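Local coordinates for protein 4-amino-4-deoxy-L-arabinose transferase or related glycosyltransferases of PMT family (Cupriavidus metallidurans, PDB 5EZM) that probably transfers 4-amino-4-deoxy-L-arabinose from a polyprenyl phosphate carrier to lipid A, as a zinc-binding membrane glycosyltransferase of the GT-C fold, at residues Y62-W75 / H92-L105. Residues are numbered along the deposited sequence; the frame is centred on the assembly and turned at random.
Sequences YAEISREMFASGDW and HMWVTVVGYELFGL. With MPG ([(Z)-octadec-9-enyl] (2R)-2,3-bis(oxidanyl)propanoate), chain B; MPG ([(Z)-octadec-9-enyl] (2R)-2,3-bis(oxidanyl)propanoate), chain C; MPG ([(Z)-octadec-9-enyl] (2R)-2,3-bis(oxidanyl)propanoate), chain H; MPG ([(Z)-octadec-9-enyl] (2R)-2,3-bis(oxidanyl)propanoate), chain P.
Helices 62-72 and 92-103 pass 8.8 Å apart at their axes, crossing at -64°, with Ser66 against Met93 and Phe70 against Val97. Ser66 is a knob among Met93, Thr96, Val97 and Tyr100, its buried OG satisfied by Tyr62 O (3.0 Å); Met93 fits among Tyr62, Ile65, Ser66 and Met69. Tyr100 OH donates to Ala63 O (2.9 Å). Tyr100 CB sits over the Phe70 ring, 3.9 Å from its centroid, a CH-pi contact; Glu101 OE1 meets that ring's edge. Gly73, with positive phi, takes the chain out of the helix, and Trp94 NE1 donates to a lone pair of Trp75 O (2.9 Å, 161°), which lies in the Trp94 indole plane. With CG anti to its carbonyl carbon (chi1 -72°), Trp75 puts CZ2 3.5 Å from Val97 CG1, an MPG lipid over one indole face and Met69 SD toward the rim of the other. Its indole is nearly parallel to Trp94 but slid, Trp75 CE3 lying 3.6 Å from Trp94 CD1. Were an alanine here, Val97 CG1 and that lipid would probably lose their aromatic partner. The Tyr62 side chain is about 7 Å from that of zinc-binding Glu87. One hydrogen bond thus joins the helices; another fixes the following chain, on the lipid-flanked Trp75 side.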
loop_
_atom_site.group_PDB
_atom_site.type_symbol
_atom_site.label_atom_id
_atom_site.label_comp_id
_atom_site.label_asym_id
_atom_site.label_seq_id
_atom_site.Cartn_x
_atom_site.Cartn_y
_atom_site.Cartn_z
ATOM N N TYR A 62 -1.414 -9.248 -5.039
ATOM C CA TYR A 62 -2.003 -9.590 -3.752
ATOM C C TYR A 62 -3.482 -9.930 -3.886
ATOM O O TYR A 62 -3.982 -10.809 -3.168
ATOM C CB TYR A 62 -1.768 -8.452 -2.759
ATOM C CG TYR A 62 -0.293 -8.199 -2.548
ATOM C CD1 TYR A 62 0.571 -9.248 -2.255
ATOM C CD2 TYR A 62 0.245 -6.928 -2.689
ATOM C CE1 TYR A 62 1.923 -9.035 -2.081
ATOM C CE2 TYR A 62 1.602 -6.703 -2.516
ATOM C CZ TYR A 62 2.436 -7.761 -2.212
ATOM O OH TYR A 62 3.784 -7.547 -2.038
ATOM N N ALA A 63 -4.191 -9.279 -4.814
ATOM C CA ALA A 63 -5.588 -9.636 -5.035
ATOM C C ALA A 63 -5.714 -11.068 -5.535
ATOM O O ALA A 63 -6.637 -11.795 -5.143
ATOM C CB ALA A 63 -6.237 -8.666 -6.018
ATOM N N GLU A 64 -4.779 -11.499 -6.388
ATOM C CA GLU A 64 -4.843 -12.840 -6.962
ATOM C C GLU A 64 -4.372 -13.899 -5.976
ATOM O O GLU A 64 -4.992 -14.961 -5.870
ATOM C CB GLU A 64 -4.016 -12.914 -8.245
ATOM C CG GLU A 64 -3.816 -14.336 -8.766
ATOM C CD GLU A 64 -5.120 -15.032 -9.144
ATOM O OE1 GLU A 64 -6.149 -14.347 -9.317
ATOM O OE2 GLU A 64 -5.115 -16.272 -9.276
ATOM N N ILE A 65 -3.271 -13.642 -5.269
ATOM C CA ILE A 65 -2.855 -14.548 -4.202
ATOM C C ILE A 65 -4.002 -14.762 -3.227
ATOM O O ILE A 65 -4.349 -15.897 -2.876
ATOM C CB ILE A 65 -1.605 -14.003 -3.489
ATOM C CG1 ILE A 65 -0.385 -14.105 -4.406
ATOM C CG2 ILE A 65 -1.364 -14.757 -2.198
ATOM C CD1 ILE A 65 0.855 -13.439 -3.857
ATOM N N SER A 66 -4.631 -13.666 -2.798
ATOM C CA SER A 66 -5.760 -13.789 -1.885
ATOM C C SER A 66 -6.912 -14.550 -2.526
ATOM O O SER A 66 -7.597 -15.325 -1.851
ATOM C CB SER A 66 -6.211 -12.407 -1.424
ATOM O OG SER A 66 -5.208 -11.808 -0.625
ATOM N N ARG A 67 -7.140 -14.350 -3.826
ATOM C CA ARG A 67 -8.179 -15.118 -4.503
ATOM C C ARG A 67 -7.888 -16.613 -4.436
ATOM O O ARG A 67 -8.771 -17.415 -4.116
ATOM C CB ARG A 67 -8.319 -14.673 -5.959
ATOM C CG ARG A 67 -9.475 -15.357 -6.682
ATOM C CD ARG A 67 -9.405 -15.168 -8.190
ATOM N NE ARG A 67 -8.328 -15.945 -8.794
ATOM C CZ ARG A 67 -8.432 -17.226 -9.128
ATOM N NH1 ARG A 67 -7.403 -17.856 -9.678
ATOM N NH2 ARG A 67 -9.565 -17.879 -8.909
ATOM N N GLU A 68 -6.646 -17.005 -4.732
ATOM C CA GLU A 68 -6.303 -18.423 -4.745
ATOM C C GLU A 68 -6.405 -19.026 -3.353
ATOM O O GLU A 68 -6.873 -20.159 -3.195
ATOM C CB GLU A 68 -4.901 -18.618 -5.321
ATOM C CG GLU A 68 -4.825 -18.350 -6.816
ATOM C CD GLU A 68 -3.416 -18.437 -7.357
ATOM O OE1 GLU A 68 -2.669 -19.354 -6.949
ATOM O OE2 GLU A 68 -3.053 -17.581 -8.189
ATOM N N MET A 69 -5.968 -18.284 -2.333
ATOM C CA MET A 69 -6.152 -18.748 -0.962
ATOM C C MET A 69 -7.633 -18.925 -0.651
ATOM O O MET A 69 -8.036 -19.922 -0.040
ATOM C CB MET A 69 -5.503 -17.760 0.006
ATOM C CG MET A 69 -5.545 -18.175 1.462
ATOM S SD MET A 69 -4.681 -16.994 2.517
ATOM C CE MET A 69 -3.010 -17.089 1.884
ATOM N N PHE A 70 -8.457 -17.975 -1.102
ATOM C CA PHE A 70 -9.899 -18.033 -0.888
ATOM C C PHE A 70 -10.514 -19.257 -1.554
ATOM O O PHE A 70 -11.393 -19.911 -0.982
ATOM C CB PHE A 70 -10.523 -16.742 -1.420
ATOM C CG PHE A 70 -12.023 -16.723 -1.419
ATOM C CD1 PHE A 70 -12.738 -16.936 -0.254
ATOM C CD2 PHE A 70 -12.718 -16.434 -2.581
ATOM C CE1 PHE A 70 -14.121 -16.893 -0.253
ATOM C CE2 PHE A 70 -14.097 -16.388 -2.588
ATOM C CZ PHE A 70 -14.800 -16.618 -1.421
ATOM N N ALA A 71 -10.059 -19.588 -2.762
ATOM C CA ALA A 71 -10.612 -20.717 -3.494
ATOM C C ALA A 71 -10.075 -22.053 -3.009
ATOM O O ALA A 71 -10.727 -23.079 -3.229
ATOM C CB ALA A 71 -10.327 -20.569 -4.990
ATOM N N SER A 72 -8.912 -22.072 -2.361
ATOM C CA SER A 72 -8.311 -23.324 -1.919
ATOM C C SER A 72 -8.547 -23.622 -0.449
ATOM O O SER A 72 -8.625 -24.795 -0.075
ATOM C CB SER A 72 -6.802 -23.314 -2.181
ATOM O OG SER A 72 -6.142 -22.424 -1.300
ATOM N N GLY A 73 -8.661 -22.597 0.393
ATOM C CA GLY A 73 -8.770 -22.792 1.822
ATOM C C GLY A 73 -7.453 -22.985 2.540
ATOM O O GLY A 73 -7.442 -23.028 3.778
ATOM N N ASP A 74 -6.343 -23.098 1.814
ATOM C CA ASP A 74 -5.026 -23.258 2.424
ATOM C C ASP A 74 -4.523 -21.882 2.840
ATOM O O ASP A 74 -4.006 -21.121 2.020
ATOM C CB ASP A 74 -4.064 -23.931 1.450
ATOM C CG ASP A 74 -2.795 -24.419 2.123
ATOM O OD1 ASP A 74 -2.478 -23.952 3.237
ATOM O OD2 ASP A 74 -2.106 -25.274 1.531
ATOM N N TRP A 75 -4.673 -21.559 4.123
ATOM C CA TRP A 75 -4.217 -20.288 4.667
ATOM C C TRP A 75 -2.772 -20.332 5.146
ATOM O O TRP A 75 -2.310 -19.368 5.763
ATOM C CB TRP A 75 -5.119 -19.851 5.824
ATOM C CG TRP A 75 -6.490 -19.397 5.415
ATOM C CD1 TRP A 75 -7.227 -19.846 4.356
ATOM C CD2 TRP A 75 -7.283 -18.390 6.058
ATOM N NE1 TRP A 75 -8.433 -19.185 4.306
ATOM C CE2 TRP A 75 -8.491 -18.287 5.340
ATOM C CE3 TRP A 75 -7.090 -17.568 7.174
ATOM C CZ2 TRP A 75 -9.499 -17.398 5.702
ATOM C CZ3 TRP A 75 -8.092 -16.687 7.531
ATOM C CH2 TRP A 75 -9.281 -16.608 6.797
ATOM N N HIS A 92 -1.838 -9.878 5.436
ATOM C CA HIS A 92 -2.579 -9.114 4.438
ATOM C C HIS A 92 -3.510 -10.020 3.643
ATOM O O HIS A 92 -4.675 -9.676 3.398
ATOM C CB HIS A 92 -1.601 -8.390 3.509
ATOM C CG HIS A 92 -2.262 -7.593 2.427
ATOM N ND1 HIS A 92 -2.401 -6.223 2.492
ATOM C CD2 HIS A 92 -2.812 -7.972 1.248
ATOM C CE1 HIS A 92 -3.012 -5.793 1.402
ATOM N NE2 HIS A 92 -3.274 -6.834 0.631
ATOM N N MET A 93 -3.020 -11.202 3.259
ATOM C CA MET A 93 -3.854 -12.133 2.510
ATOM C C MET A 93 -4.984 -12.682 3.370
ATOM O O MET A 93 -6.106 -12.845 2.886
ATOM C CB MET A 93 -2.999 -13.266 1.941
ATOM C CG MET A 93 -2.237 -12.868 0.685
ATOM S SD MET A 93 -0.885 -11.709 0.993
ATOM C CE MET A 93 0.416 -12.835 1.489
ATOM N N TRP A 94 -4.709 -12.972 4.645
ATOM C CA TRP A 94 -5.769 -13.407 5.550
ATOM C C TRP A 94 -6.902 -12.390 5.589
ATOM O O TRP A 94 -8.082 -12.743 5.440
ATOM C CB TRP A 94 -5.203 -13.629 6.951
ATOM C CG TRP A 94 -4.303 -14.809 7.063
ATOM C CD1 TRP A 94 -4.137 -15.808 6.145
ATOM C CD2 TRP A 94 -3.438 -15.123 8.160
ATOM N NE1 TRP A 94 -3.222 -16.727 6.605
ATOM C CE2 TRP A 94 -2.776 -16.329 7.839
ATOM C CE3 TRP A 94 -3.157 -14.503 9.384
ATOM C CZ2 TRP A 94 -1.853 -16.925 8.696
ATOM C CZ3 TRP A 94 -2.237 -15.099 10.236
ATOM C CH2 TRP A 94 -1.596 -16.296 9.886
ATOM N N VAL A 95 -6.558 -11.113 5.775
ATOM C CA VAL A 95 -7.580 -10.071 5.842
ATOM C C VAL A 95 -8.341 -9.993 4.526
ATOM O O VAL A 95 -9.579 -9.980 4.503
ATOM C CB VAL A 95 -6.949 -8.718 6.211
ATOM C CG1 VAL A 95 -8.012 -7.630 6.228
ATOM C CG2 VAL A 95 -6.249 -8.811 7.561
ATOM N N THR A 96 -7.610 -9.958 3.406
ATOM C CA THR A 96 -8.270 -9.872 2.108
ATOM C C THR A 96 -9.205 -11.052 1.889
ATOM O O THR A 96 -10.280 -10.896 1.302
ATOM C CB THR A 96 -7.236 -9.796 0.982
ATOM O OG1 THR A 96 -6.331 -8.707 1.219
ATOM C CG2 THR A 96 -7.931 -9.584 -0.363
ATOM N N VAL A 97 -8.825 -12.237 2.370
ATOM C CA VAL A 97 -9.648 -13.424 2.158
ATOM C C VAL A 97 -10.915 -13.351 2.998
ATOM O O VAL A 97 -11.998 -13.741 2.542
ATOM C CB VAL A 97 -8.847 -14.705 2.451
ATOM C CG1 VAL A 97 -9.780 -15.892 2.585
ATOM C CG2 VAL A 97 -7.849 -14.967 1.339
ATOM N N VAL A 98 -10.807 -12.864 4.237
ATOM C CA VAL A 98 -12.019 -12.624 5.015
ATOM C C VAL A 98 -12.929 -11.650 4.276
ATOM O O VAL A 98 -14.150 -11.853 4.190
ATOM C CB VAL A 98 -11.668 -12.121 6.428
ATOM C CG1 VAL A 98 -12.931 -11.755 7.187
ATOM C CG2 VAL A 98 -10.887 -13.180 7.182
ATOM N N GLY A 99 -12.344 -10.594 3.704
ATOM C CA GLY A 99 -13.133 -9.674 2.898
ATOM C C GLY A 99 -13.827 -10.363 1.739
ATOM O O GLY A 99 -14.996 -10.088 1.451
ATOM N N TYR A 100 -13.119 -11.273 1.062
ATOM C CA TYR A 100 -13.718 -12.026 -0.037
ATOM C C TYR A 100 -14.885 -12.876 0.451
ATOM O O TYR A 100 -15.923 -12.966 -0.216
ATOM C CB TYR A 100 -12.667 -12.917 -0.701
ATOM C CG TYR A 100 -11.663 -12.201 -1.575
ATOM C CD1 TYR A 100 -11.903 -10.916 -2.044
ATOM C CD2 TYR A 100 -10.477 -12.823 -1.945
ATOM C CE1 TYR A 100 -10.983 -10.268 -2.853
ATOM C CE2 TYR A 100 -9.554 -12.188 -2.752
ATOM C CZ TYR A 100 -9.809 -10.909 -3.205
ATOM O OH TYR A 100 -8.883 -10.276 -4.008
ATOM N N GLU A 101 -14.722 -13.522 1.608
ATOM C CA GLU A 101 -15.795 -14.335 2.164
ATOM C C GLU A 101 -17.013 -13.492 2.515
ATOM O O GLU A 101 -18.147 -13.964 2.391
ATOM C CB GLU A 101 -15.294 -15.088 3.399
ATOM C CG GLU A 101 -16.357 -15.919 4.099
ATOM C CD GLU A 101 -16.869 -17.058 3.238
ATOM O OE1 GLU A 101 -16.087 -17.589 2.422
ATOM O OE2 GLU A 101 -18.056 -17.423 3.377
ATOM N N LEU A 102 -16.811 -12.245 2.942
ATOM C CA LEU A 102 -17.967 -11.425 3.292
ATOM C C LEU A 102 -18.627 -10.801 2.065
ATOM O O LEU A 102 -19.858 -10.793 1.960
ATOM C CB LEU A 102 -17.566 -10.337 4.290
ATOM C CG LEU A 102 -17.177 -10.840 5.682
ATOM C CD1 LEU A 102 -17.054 -9.686 6.659
ATOM C CD2 LEU A 102 -18.182 -11.871 6.178
ATOM N N PHE A 103 -17.834 -10.283 1.124
ATOM C CA PHE A 103 -18.368 -9.454 0.052
ATOM C C PHE A 103 -17.993 -9.935 -1.347
ATOM O O PHE A 103 -18.191 -9.189 -2.315
ATOM C CB PHE A 103 -17.908 -8.004 0.233
ATOM C CG PHE A 103 -17.976 -7.520 1.651
ATOM C CD1 PHE A 103 -19.198 -7.277 2.257
ATOM C CD2 PHE A 103 -16.819 -7.298 2.378
ATOM C CE1 PHE A 103 -19.264 -6.826 3.566
ATOM C CE2 PHE A 103 -16.877 -6.850 3.689
ATOM C CZ PHE A 103 -18.102 -6.613 4.283
ATOM N N GLY A 104 -17.460 -11.146 -1.488
ATOM C CA GLY A 104 -17.129 -11.675 -2.799
ATOM C C GLY A 104 -15.938 -10.968 -3.429
ATOM O O GLY A 104 -15.381 -10.007 -2.898
ATOM N N LEU A 105 -15.547 -11.469 -4.599
ATOM C CA LEU A 105 -14.397 -10.929 -5.307
ATOM C C LEU A 105 -14.738 -9.595 -5.953
ATOM O O LEU A 105 -15.876 -9.349 -6.362
ATOM C CB LEU A 105 -13.914 -11.906 -6.376
ATOM C CG LEU A 105 -13.432 -13.263 -5.874
ATOM C CD1 LEU A 105 -13.117 -14.177 -7.050
ATOM C CD2 LEU A 105 -12.214 -13.080 -4.994
HETATM C C2 MPG B . -12.602 -15.988 9.061
HETATM C C3 MPG B . -12.482 -17.280 8.261
HETATM C C4 MPG B . -12.945 -17.098 6.824
HETATM C C5 MPG B . -13.356 -18.423 6.158
HETATM C C6 MPG B . -13.307 -18.342 4.624
HETATM C C7 MPG B . -13.674 -19.680 3.957
HETATM C C8 MPG B . -12.873 -19.926 2.656
HETATM C C9 MPG B . -13.185 -21.301 2.015
HETATM C C1 MPG B . -11.992 -16.099 10.460
HETATM C C2 MPG C . -11.763 -23.784 5.336
HETATM C C3 MPG C . -11.569 -22.441 6.029
HETATM C C4 MPG C . -10.142 -22.246 6.517
HETATM C C5 MPG C . -10.056 -21.243 7.680
HETATM C C6 MPG C . -8.606 -20.909 8.061
HETATM C C1 MPG C . -13.242 -24.154 5.188
HETATM C C2 MPG H . -9.787 -10.058 9.846
HETATM C C3 MPG H . -9.961 -8.674 10.463
HETATM C C4 MPG H . -10.861 -7.746 9.656
HETATM C C5 MPG H . -11.298 -8.322 8.297
HETATM C C6 MPG H . -12.277 -7.400 7.548
HETATM C C7 MPG H . -12.494 -7.833 6.085
HETATM C C1 MPG H . -8.742 -10.905 10.581
HETATM C C2 MPG P . -4.216 -21.313 10.124
HETATM C C3 MPG P . -2.886 -20.707 9.691
HETATM C C4 MPG P . -2.042 -20.178 10.844
HETATM C C5 MPG P . -2.868 -19.670 12.041
HETATM C C6 MPG P . -2.057 -18.720 12.940
HETATM C C7 MPG P . -2.948 -17.878 13.876
HETATM C C8 MPG P . -2.362 -16.468 14.134
HETATM C C9 MPG P . -3.329 -15.548 14.923
HETATM C C10 MPG P . -3.359 -14.099 14.357
HETATM C C11 MPG P . -3.739 -13.046 15.422
HETATM C C12 MPG P . -4.438 -11.784 14.813
HETATM C C1 MPG P . -5.086 -21.712 8.930
#